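Local coordinates for protein CDP-6-deoxy-L-threo-D-glycero-4-hexulose-3-dehydrase (Yersinia pseudotuberculosis, PDB 3BCX) that probably catalyses the C-3 dehydration of CDP-6-deoxy-L-threo-D-glycero-4-hexulose with a vitamin B6 cofactor, on an aspartate aminotransferase fold, at residues R62-F67 / L289-M294; V80-S85 / I222-G227; E112-A117 / K160-A165; V135-D140 / S149-A154. All coordinates share one frame; numbering follows the deposited sequence.

Contact 1: R62-F67 / L289-M294; sequences RFNDAF and LKITDM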
# COMPACT_ATOMS: atom_id res chain seq x y z
N ARG A 62 -1.69 -7.04 -17.83
CA ARG A 62 -0.82 -6.99 -18.99
C ARG A 62 0.55 -6.33 -18.73
O ARG A 62 1.60 -6.96 -18.90
CB ARG A 62 -1.60 -6.25 -20.08
CG ARG A 62 -0.90 -5.98 -21.35
CD ARG A 62 -1.74 -5.00 -22.15
NE ARG A 62 -1.00 -4.47 -23.28
CZ ARG A 62 -1.34 -3.37 -23.93
NH1 ARG A 62 -2.42 -2.68 -23.57
NH2 ARG A 62 -0.60 -2.96 -24.95
N PHE A 63 0.55 -5.08 -18.29
CA PHE A 63 1.82 -4.41 -18.03
C PHE A 63 2.52 -4.94 -16.78
O PHE A 63 3.75 -5.10 -16.78
CB PHE A 63 1.62 -2.89 -17.95
CG PHE A 63 1.24 -2.27 -19.26
CD1 PHE A 63 -0.07 -1.88 -19.52
CD2 PHE A 63 2.19 -2.12 -20.27
CE1 PHE A 63 -0.43 -1.35 -20.76
CE2 PHE A 63 1.83 -1.60 -21.52
CZ PHE A 63 0.52 -1.21 -21.76
N ASN A 64 1.76 -5.23 -15.74
CA ASN A 64 2.37 -5.75 -14.52
C ASN A 64 3.03 -7.10 -14.79
O ASN A 64 4.10 -7.38 -14.25
CB ASN A 64 1.35 -5.89 -13.40
CG ASN A 64 1.99 -6.25 -12.08
OD1 ASN A 64 2.70 -5.44 -11.48
ND2 ASN A 64 1.77 -7.47 -11.63
N ASP A 65 2.41 -7.93 -15.62
CA ASP A 65 2.99 -9.23 -15.95
C ASP A 65 4.32 -9.00 -16.65
O ASP A 65 5.34 -9.60 -16.30
CB ASP A 65 2.09 -10.04 -16.88
CG ASP A 65 0.86 -10.57 -16.19
OD1 ASP A 65 0.98 -11.02 -15.03
OD2 ASP A 65 -0.23 -10.54 -16.81
N ALA A 66 4.31 -8.12 -17.64
CA ALA A 66 5.51 -7.80 -18.41
C ALA A 66 6.62 -7.29 -17.49
O ALA A 66 7.78 -7.73 -17.59
CB ALA A 66 5.19 -6.74 -19.47
N PHE A 67 6.27 -6.37 -16.60
CA PHE A 67 7.22 -5.80 -15.66
C PHE A 67 7.86 -6.85 -14.74
O PHE A 67 9.08 -6.97 -14.69
CB PHE A 67 6.54 -4.70 -14.83
CG PHE A 67 7.47 -4.02 -13.85
CD1 PHE A 67 7.59 -4.51 -12.55
CD2 PHE A 67 8.27 -2.96 -14.25
CE1 PHE A 67 8.51 -3.94 -11.67
CE2 PHE A 67 9.19 -2.38 -13.37
CZ PHE A 67 9.31 -2.88 -12.08
N LEU A 289 -1.80 -4.81 -0.51
CA LEU A 289 -0.74 -3.92 -0.95
C LEU A 289 -0.40 -4.12 -2.42
O LEU A 289 0.76 -4.31 -2.79
CB LEU A 289 0.48 -4.14 -0.06
CG LEU A 289 0.20 -3.90 1.43
CD1 LEU A 289 1.38 -4.36 2.29
CD2 LEU A 289 -0.09 -2.41 1.67
N LYS A 290 -1.43 -4.08 -3.27
CA LYS A 290 -1.25 -4.24 -4.71
C LYS A 290 -1.21 -2.87 -5.41
O LYS A 290 -1.55 -1.85 -4.81
CB LYS A 290 -2.40 -5.08 -5.30
CG LYS A 290 -2.35 -6.55 -4.93
CD LYS A 290 -3.40 -7.37 -5.69
CE LYS A 290 -4.66 -7.65 -4.85
NZ LYS A 290 -5.48 -6.44 -4.59
N ILE A 291 -0.77 -2.86 -6.67
CA ILE A 291 -0.71 -1.61 -7.44
C ILE A 291 -1.59 -1.72 -8.69
O ILE A 291 -2.21 -2.76 -8.94
CB ILE A 291 0.72 -1.28 -7.90
CG1 ILE A 291 1.24 -2.37 -8.84
CG2 ILE A 291 1.63 -1.10 -6.70
CD1 ILE A 291 2.59 -2.06 -9.45
N THR A 292 -1.63 -0.65 -9.47
CA THR A 292 -2.42 -0.62 -10.70
C THR A 292 -1.54 -0.91 -11.92
O THR A 292 -0.31 -0.85 -11.84
CB THR A 292 -3.09 0.76 -10.90
OG1 THR A 292 -2.08 1.78 -11.02
CG2 THR A 292 -4.00 1.09 -9.72
N ASP A 293 -2.16 -1.21 -13.05
CA ASP A 293 -1.37 -1.48 -14.24
C ASP A 293 -0.84 -0.16 -14.81
O ASP A 293 0.10 -0.15 -15.61
CB ASP A 293 -2.21 -2.25 -15.28
CG ASP A 293 -1.42 -3.38 -15.95
OD1 ASP A 293 -0.64 -4.07 -15.25
OD2 ASP A 293 -1.58 -3.58 -17.17
N MET A 294 -1.43 0.96 -14.38
CA MET A 294 -0.96 2.27 -14.82
C MET A 294 0.45 2.46 -14.24
O MET A 294 1.37 2.92 -14.92
CB MET A 294 -1.86 3.39 -14.31
CG MET A 294 -3.23 3.48 -14.98
SD MET A 294 -4.42 2.30 -14.33
CE MET A 294 -5.03 3.20 -12.87
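Asn64 and Asp293 bring the two backbones within 5.7 Å of each other, CA to CA, where the first turn of one helix meets the first residue of another. The carboxylate of Asp293 lies against the start of helix 62-75 and takes two successive backbone amides, one on each oxygen. Phe63 N reaches OD2 at 2.8 Å, and Asn64 N reaches Asp293 OD1 at 2.7 Å. Both amides arrive on the syn sides, 18° and 25° out of the carboxylate plane, so this fork fixes the rotation of the group. OD1 also accepts from Gly61 N. Asp293 thus satisfies amides at a helix N terminus, where the preceding turn supplies no carbonyls, and the negative charge would probably be favoured by the partial positive charge of that end. The arrangement joins two helices of the aminotransferase fold far apart in sequence: Asp293 itself opens helix 293-323, with Thr292 at its N-cap position.

Phe63 holds its CG beside its own backbone N (chi1 -68°), which brings the ring edge to Asp293 OD2; the oxygen lies near the ring plane, 3.3 Å from CD1. The far end of the ring leaves the contact and packs on helix 43-55. The CB of Asn64 lies 3.3 Å from Asp293 OD1, while its amide oxygen is hydrogen-bonded to Thr82 OG1 and comes within 3.9 Å of Ile291 CD1. Arg62 touches the carboxylate through CB, 3.9 Å from Asp293 OD2, but its guanidinium turns away to a salt bridge with Asp55.

Contact 2: V80-S85 / I222-G227; sequences VLTTTS and ITMGEG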
# COMPACT_ATOMS: atom_id res chain seq x y z
N VAL A 80 9.07 -12.36 -8.85
CA VAL A 80 8.98 -10.94 -8.58
C VAL A 80 7.52 -10.56 -8.39
O VAL A 80 6.67 -10.83 -9.23
CB VAL A 80 9.57 -10.11 -9.74
CG1 VAL A 80 9.25 -8.63 -9.56
CG2 VAL A 80 11.08 -10.32 -9.80
N LEU A 81 7.23 -9.93 -7.25
CA LEU A 81 5.89 -9.50 -6.91
C LEU A 81 5.88 -7.99 -6.69
O LEU A 81 6.65 -7.48 -5.88
CB LEU A 81 5.42 -10.22 -5.63
CG LEU A 81 5.40 -11.75 -5.68
CD1 LEU A 81 4.69 -12.31 -4.47
CD2 LEU A 81 4.67 -12.18 -6.95
N THR A 82 5.02 -7.27 -7.42
CA THR A 82 4.95 -5.83 -7.24
C THR A 82 4.07 -5.50 -6.04
O THR A 82 3.14 -6.25 -5.71
CB THR A 82 4.37 -5.10 -8.48
OG1 THR A 82 3.10 -5.66 -8.83
CG2 THR A 82 5.33 -5.19 -9.66
N THR A 83 4.38 -4.39 -5.38
CA THR A 83 3.62 -3.94 -4.21
C THR A 83 3.60 -2.41 -4.25
O THR A 83 4.21 -1.81 -5.13
CB THR A 83 4.24 -4.50 -2.90
OG1 THR A 83 3.42 -4.11 -1.79
CG2 THR A 83 5.67 -4.00 -2.70
N THR A 84 2.92 -1.77 -3.29
CA THR A 84 2.77 -0.31 -3.30
C THR A 84 3.99 0.59 -3.08
O THR A 84 3.95 1.77 -3.44
CB THR A 84 1.71 0.15 -2.28
OG1 THR A 84 2.26 0.11 -0.96
CG2 THR A 84 0.48 -0.74 -2.35
N SER A 85 5.06 0.06 -2.50
CA SER A 85 6.23 0.89 -2.26
C SER A 85 7.38 0.06 -1.75
O SER A 85 7.22 -1.13 -1.49
CB SER A 85 5.90 1.96 -1.21
OG SER A 85 5.59 1.35 0.05
N ILE A 222 14.57 3.60 -10.80
CA ILE A 222 13.44 3.67 -11.72
C ILE A 222 12.19 3.99 -10.89
O ILE A 222 12.15 3.71 -9.69
CB ILE A 222 13.19 2.36 -12.54
CG1 ILE A 222 12.93 1.18 -11.61
CG2 ILE A 222 14.36 2.11 -13.48
CD1 ILE A 222 12.53 -0.08 -12.34
N THR A 223 11.18 4.57 -11.52
CA THR A 223 9.98 4.94 -10.80
C THR A 223 8.66 4.54 -11.45
O THR A 223 8.58 4.25 -12.64
CB THR A 223 9.94 6.47 -10.59
OG1 THR A 223 8.85 6.83 -9.73
CG2 THR A 223 9.78 7.17 -11.94
N MET A 224 7.62 4.52 -10.62
CA MET A 224 6.24 4.21 -11.00
C MET A 224 5.42 5.28 -10.28
O MET A 224 4.19 5.22 -10.28
CB MET A 224 5.77 2.86 -10.45
CG MET A 224 6.38 1.61 -11.04
SD MET A 224 5.53 0.23 -10.24
CE MET A 224 6.41 -1.20 -10.89
N GLY A 225 6.12 6.24 -9.67
CA GLY A 225 5.46 7.28 -8.89
C GLY A 225 5.49 6.76 -7.47
O GLY A 225 6.16 7.31 -6.58
N GLU A 226 4.76 5.67 -7.26
CA GLU A 226 4.72 4.98 -5.98
C GLU A 226 4.70 3.52 -6.38
O GLU A 226 3.92 3.11 -7.25
CB GLU A 226 3.45 5.33 -5.18
CG GLU A 226 3.36 6.77 -4.66
CD GLU A 226 4.31 7.08 -3.48
OE1 GLU A 226 4.99 6.16 -2.98
OE2 GLU A 226 4.36 8.25 -3.06
N GLY A 227 5.57 2.72 -5.78
CA GLY A 227 5.60 1.31 -6.10
C GLY A 227 6.87 0.66 -5.61
O GLY A 227 7.83 1.34 -5.23
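Ser85 OG is gripped by partners from two chains, the backbone N of Ser88 in its own and Asn288 O of the second subunit. The hydroxyl caps the helix that follows, while the backbone of the same residue meets the opposite segment: Ser85 CA makes a CH...O contact of 3.4 Å with Gly227 O, fairly straight at 151°. A second such contact, longer and more bent, runs from Gly227 CA to Thr83 O at 3.6 Å. No conventional hydrogen bond spans the two segments; Gly227 N comes 3.0 Å from Thr84 O at a poor angle.

Gly227 suits its backbone angles and the nearby sulfur: Met224 SD lies 4.3 Å from Gly227 CA. The extended methionine chain carries its CE to 4.3 Å from Thr82 CG2. Next to Gly227, Glu226 touches Thr84 O with CB at 4.0 Å; its chain then bends at chi2 (-73°), and OE2 forms a salt bridge with Lys290 of the second subunit. The loop is braced from within by an ST turn, Gly225 N donating to Thr223 OG1 at 2.8 Å. In relatives the cofactor-binding lysine lies shortly before such a glycine-rich run; in this dehydrase a histidine probably replaces it, and the contact is probably near the cofactor site.

Phe67 of helix 62-75 packs on both Thr82 and Met224, and Thr83 rests on helix 86-96. Gly227 leads directly into strand 228-232, the antiparallel neighbour of strand 79-83 in the central sheet.

Contact 3: E112-A117 / K160-A165; sequences EVITVA and KAIMIA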
# COMPACT_ATOMS: atom_id res chain seq x y z
N GLU A 112 14.76 -12.21 17.48
CA GLU A 112 15.56 -11.05 17.11
C GLU A 112 15.98 -11.01 15.65
O GLU A 112 16.12 -12.04 15.00
CB GLU A 112 16.79 -10.97 18.01
CG GLU A 112 16.47 -10.98 19.50
CD GLU A 112 17.71 -10.93 20.38
OE1 GLU A 112 18.76 -11.46 19.96
OE2 GLU A 112 17.63 -10.37 21.50
N VAL A 113 16.17 -9.79 15.16
CA VAL A 113 16.60 -9.55 13.79
C VAL A 113 17.77 -8.57 13.84
O VAL A 113 17.64 -7.46 14.37
CB VAL A 113 15.48 -8.92 12.94
CG1 VAL A 113 15.98 -8.65 11.52
CG2 VAL A 113 14.27 -9.85 12.91
N ILE A 114 18.92 -8.98 13.31
CA ILE A 114 20.10 -8.13 13.30
C ILE A 114 20.04 -7.12 12.16
O ILE A 114 19.71 -7.46 11.02
CB ILE A 114 21.39 -8.96 13.16
CG1 ILE A 114 21.57 -9.84 14.40
CG2 ILE A 114 22.60 -8.04 12.98
CD1 ILE A 114 22.68 -10.87 14.25
N THR A 115 20.37 -5.87 12.47
CA THR A 115 20.36 -4.80 11.47
C THR A 115 21.25 -3.67 11.96
O THR A 115 22.03 -3.85 12.90
CB THR A 115 18.91 -4.30 11.24
OG1 THR A 115 18.90 -3.30 10.22
CG2 THR A 115 18.33 -3.74 12.52
N VAL A 116 21.16 -2.50 11.31
CA VAL A 116 21.98 -1.35 11.70
C VAL A 116 21.08 -0.16 11.98
O VAL A 116 19.98 -0.08 11.43
CB VAL A 116 23.01 -0.97 10.61
CG1 VAL A 116 24.00 -2.11 10.39
CG2 VAL A 116 22.30 -0.63 9.31
N ALA A 117 21.56 0.75 12.82
CA ALA A 117 20.80 1.95 13.18
C ALA A 117 21.00 3.10 12.18
O ALA A 117 20.27 4.10 12.22
CB ALA A 117 21.20 2.41 14.58
N LYS A 160 17.22 -14.58 14.81
CA LYS A 160 16.46 -15.36 13.86
C LYS A 160 16.70 -14.96 12.41
O LYS A 160 16.57 -15.78 11.50
CB LYS A 160 14.99 -15.18 14.24
CG LYS A 160 14.05 -16.18 13.66
CD LYS A 160 14.17 -17.52 14.32
CE LYS A 160 13.10 -18.42 13.75
NZ LYS A 160 13.25 -19.83 14.14
N ALA A 161 17.07 -13.70 12.20
CA ALA A 161 17.31 -13.22 10.85
C ALA A 161 18.18 -11.97 10.78
O ALA A 161 18.48 -11.35 11.80
CB ALA A 161 15.98 -12.93 10.17
N ILE A 162 18.59 -11.64 9.57
CA ILE A 162 19.39 -10.45 9.30
C ILE A 162 18.72 -9.70 8.16
O ILE A 162 18.59 -10.22 7.05
CB ILE A 162 20.83 -10.80 8.86
CG1 ILE A 162 21.60 -11.44 10.01
CG2 ILE A 162 21.54 -9.53 8.41
CD1 ILE A 162 22.94 -12.04 9.59
N MET A 163 18.28 -8.48 8.45
CA MET A 163 17.64 -7.64 7.44
C MET A 163 18.41 -6.33 7.41
O MET A 163 18.40 -5.57 8.37
CB MET A 163 16.17 -7.38 7.79
CG MET A 163 15.41 -6.59 6.72
SD MET A 163 13.63 -6.88 6.80
CE MET A 163 13.00 -5.65 5.61
N ILE A 164 19.10 -6.09 6.30
CA ILE A 164 19.90 -4.89 6.14
C ILE A 164 19.77 -4.38 4.72
O ILE A 164 19.44 -5.13 3.81
CB ILE A 164 21.38 -5.22 6.42
CG1 ILE A 164 21.52 -5.74 7.86
CG2 ILE A 164 22.25 -3.99 6.18
CD1 ILE A 164 22.90 -6.26 8.20
N ALA A 165 20.04 -3.09 4.54
CA ALA A 165 19.96 -2.48 3.22
C ALA A 165 21.33 -2.13 2.67
O ALA A 165 22.25 -1.79 3.43
CB ALA A 165 19.10 -1.23 3.29
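Ile114 is bonded through both its amide and its carbonyl to the neighbouring strand, straddling Ile162: its N donates to Ala161 O at 2.8 Å and its O accepts from Met163 N at 3.1 Å. This is the ladder of a regular parallel pair, the two strands running the same way with a 24° twist. At its start Glu112 O takes two successive amides, Lys160 N at 2.8 Å and, weakly, Ala161 N at 3.4 Å, so the pairing is irregular there. At its other end a side chain takes over. Thr115 turns its hydroxyl anti to its own backbone N (chi1 -177°), and OG1 donates to Met163 O at 3.0 Å, approaching nearly head-on to the carbonyl oxygen.

Side chains pack on both faces. On one, Val113 lies beside Ala161 and Met163, its CG1 3.9 Å from Met163 CB. On the other, Ile114 lies alongside Ile162, CB to CG1 4.0 Å, and Ile164 lays its CG1 across the backbone, 3.9 Å from Thr115 CA.

Further out, Glu112 forms a salt bridge with Arg393 and a hydrogen bond with Ser156, while Lys160 NZ is hydrogen-bonded to Val104 O. Ile151 of helix 151-154 packs on both Ile114 and Ile162. Strand 133-137 flanks strand 112-116, and strand 187-191 flanks strand 159-165. Such buried parallel strands sheathed by helices form the core of the large-domain sheet in fold-type I aminotransferases.

Contact 4: V135-D140 / S149-A154; sequences VFVDVD and SLIEAA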
# COMPACT_ATOMS: atom_id res chain seq x y z
N VAL A 135 18.24 -5.82 16.67
CA VAL A 135 19.53 -5.82 17.35
C VAL A 135 20.51 -5.08 16.44
O VAL A 135 20.81 -5.54 15.33
CB VAL A 135 20.03 -7.26 17.61
CG1 VAL A 135 21.35 -7.21 18.35
CG2 VAL A 135 19.01 -8.01 18.44
N PHE A 136 21.00 -3.94 16.91
CA PHE A 136 21.91 -3.10 16.13
C PHE A 136 23.42 -3.25 16.36
O PHE A 136 23.88 -3.44 17.49
CB PHE A 136 21.58 -1.62 16.34
CG PHE A 136 20.14 -1.26 16.11
CD1 PHE A 136 19.28 -1.10 17.19
CD2 PHE A 136 19.66 -1.02 14.83
CE1 PHE A 136 17.96 -0.71 17.00
CE2 PHE A 136 18.33 -0.63 14.62
CZ PHE A 136 17.48 -0.47 15.72
N VAL A 137 24.18 -3.13 15.28
CA VAL A 137 25.63 -3.14 15.34
C VAL A 137 26.07 -1.92 14.52
O VAL A 137 25.32 -1.45 13.67
CB VAL A 137 26.24 -4.44 14.78
CG1 VAL A 137 25.86 -5.62 15.67
CG2 VAL A 137 25.79 -4.67 13.34
N ASP A 138 27.27 -1.42 14.78
CA ASP A 138 27.78 -0.23 14.11
C ASP A 138 28.09 -0.41 12.63
O ASP A 138 28.23 -1.54 12.14
CB ASP A 138 29.03 0.28 14.84
CG ASP A 138 29.24 1.77 14.65
OD1 ASP A 138 28.27 2.48 14.30
OD2 ASP A 138 30.38 2.24 14.88
N VAL A 139 28.18 0.71 11.92
CA VAL A 139 28.49 0.72 10.49
C VAL A 139 29.92 1.21 10.24
O VAL A 139 30.61 1.65 11.16
CB VAL A 139 27.53 1.63 9.69
CG1 VAL A 139 26.12 1.07 9.72
CG2 VAL A 139 27.57 3.04 10.27
N ASP A 140 30.34 1.14 8.99
CA ASP A 140 31.67 1.58 8.60
C ASP A 140 31.64 2.85 7.77
O ASP A 140 30.65 3.15 7.11
CB ASP A 140 32.36 0.45 7.82
CG ASP A 140 33.65 0.90 7.15
OD1 ASP A 140 33.58 1.55 6.08
OD2 ASP A 140 34.74 0.60 7.70
N SER A 149 32.07 -7.38 10.71
CA SER A 149 32.81 -8.08 11.76
C SER A 149 32.08 -8.05 13.10
O SER A 149 32.35 -8.88 13.97
CB SER A 149 34.21 -7.48 11.92
OG SER A 149 34.16 -6.21 12.55
N LEU A 150 31.17 -7.10 13.26
CA LEU A 150 30.41 -6.94 14.50
C LEU A 150 29.13 -7.77 14.57
O LEU A 150 28.54 -7.92 15.63
CB LEU A 150 30.04 -5.46 14.69
CG LEU A 150 31.18 -4.44 14.64
CD1 LEU A 150 30.61 -3.04 14.73
CD2 LEU A 150 32.16 -4.71 15.78
N ILE A 151 28.71 -8.32 13.43
CA ILE A 151 27.49 -9.10 13.37
C ILE A 151 27.47 -10.35 14.24
O ILE A 151 26.51 -10.59 14.98
CB ILE A 151 27.18 -9.49 11.91
CG1 ILE A 151 26.85 -8.23 11.11
CG2 ILE A 151 26.02 -10.47 11.86
CD1 ILE A 151 26.65 -8.47 9.63
N GLU A 152 28.54 -11.15 14.18
CA GLU A 152 28.65 -12.39 14.95
C GLU A 152 28.39 -12.27 16.45
O GLU A 152 27.77 -13.16 17.05
CB GLU A 152 30.04 -12.99 14.74
CG GLU A 152 30.30 -14.25 15.55
CD GLU A 152 30.53 -15.46 14.68
OE1 GLU A 152 31.23 -15.33 13.66
OE2 GLU A 152 30.02 -16.55 15.01
N ALA A 153 28.85 -11.19 17.07
CA ALA A 153 28.66 -10.98 18.50
C ALA A 153 27.23 -10.59 18.88
O ALA A 153 26.84 -10.69 20.04
CB ALA A 153 29.62 -9.92 19.00
N ALA A 154 26.45 -10.16 17.89
CA ALA A 154 25.07 -9.76 18.15
C ALA A 154 24.15 -10.99 18.17
O ALA A 154 23.04 -10.93 18.70
CB ALA A 154 24.59 -8.77 17.09
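Ala154 presses its methyl into the notch between two valines of the strand, CB lying 3.8 Å from Val135 CG1 and 3.7 Å from Val137 CG1. The two valines alternate with Phe136, which turns away to pack on Thr115 and Ala117, so the ridge that faces the helix is made of small branched side chains. Val137 is the main bump. Its CG1, anti to the carbonyl carbon (chi1 -67°), rests against both the Ala154 methyl and the backbone, 3.5 Å from Leu150 O. Its CG2 takes the other direction and meets Ile151 CG1 at 4.3 Å. The valine stem takes part too, for Val137 CB and Leu150 CB stand 3.9 Å apart. One branched side chain therefore sits in a hollow lined by Leu150, Ile151 and Ala154.

The elements belong to a beta-alpha-beta crossover: strand 133-137 leads through the short, weakly bonded helix 151-154 to strand 159-165, which lies on the far side of strand 112-116 in the sheet. Ile114 of that intervening strand also packs on Ala154, and Val395 touches both Val135 and Ala154.

Past the end of the strand Leu150 lies over the departing chain. Its CD1 rests 3.7 Å from Asp138 CB and equally close to Asp138 N. The carboxylate of Asp138 turns elsewhere, hydrogen-bonded to Thr401 OG1 and Asn400 N at the start of helix 399-407. Ile151 also packs against Val177 and Val180 of helix 174-184.

How the contacts relate
From the N terminus the chain passes 62-67, 80-85, 112-117 and 135-140 in turn, then returns through 149-154, 160-165, 222-227 and 289-294. The partners are met in reverse order, so the four loops lie one within another and none cross: contact 4 closes the shortest, then contacts 3, 2 and 1. Contacts 3 and 4 touch through backbone bonds between the adjacent strands 112-116 and 133-137, in the part of the central sheet away from strand 79-83. Contacts 1 and 2 meet at Asn64-Thr82 and Leu289-Thr83, where helix 62-75 and the loop leading into helix 293-323 are tied to the edge strand 79-83; both contacts also touch the second subunit.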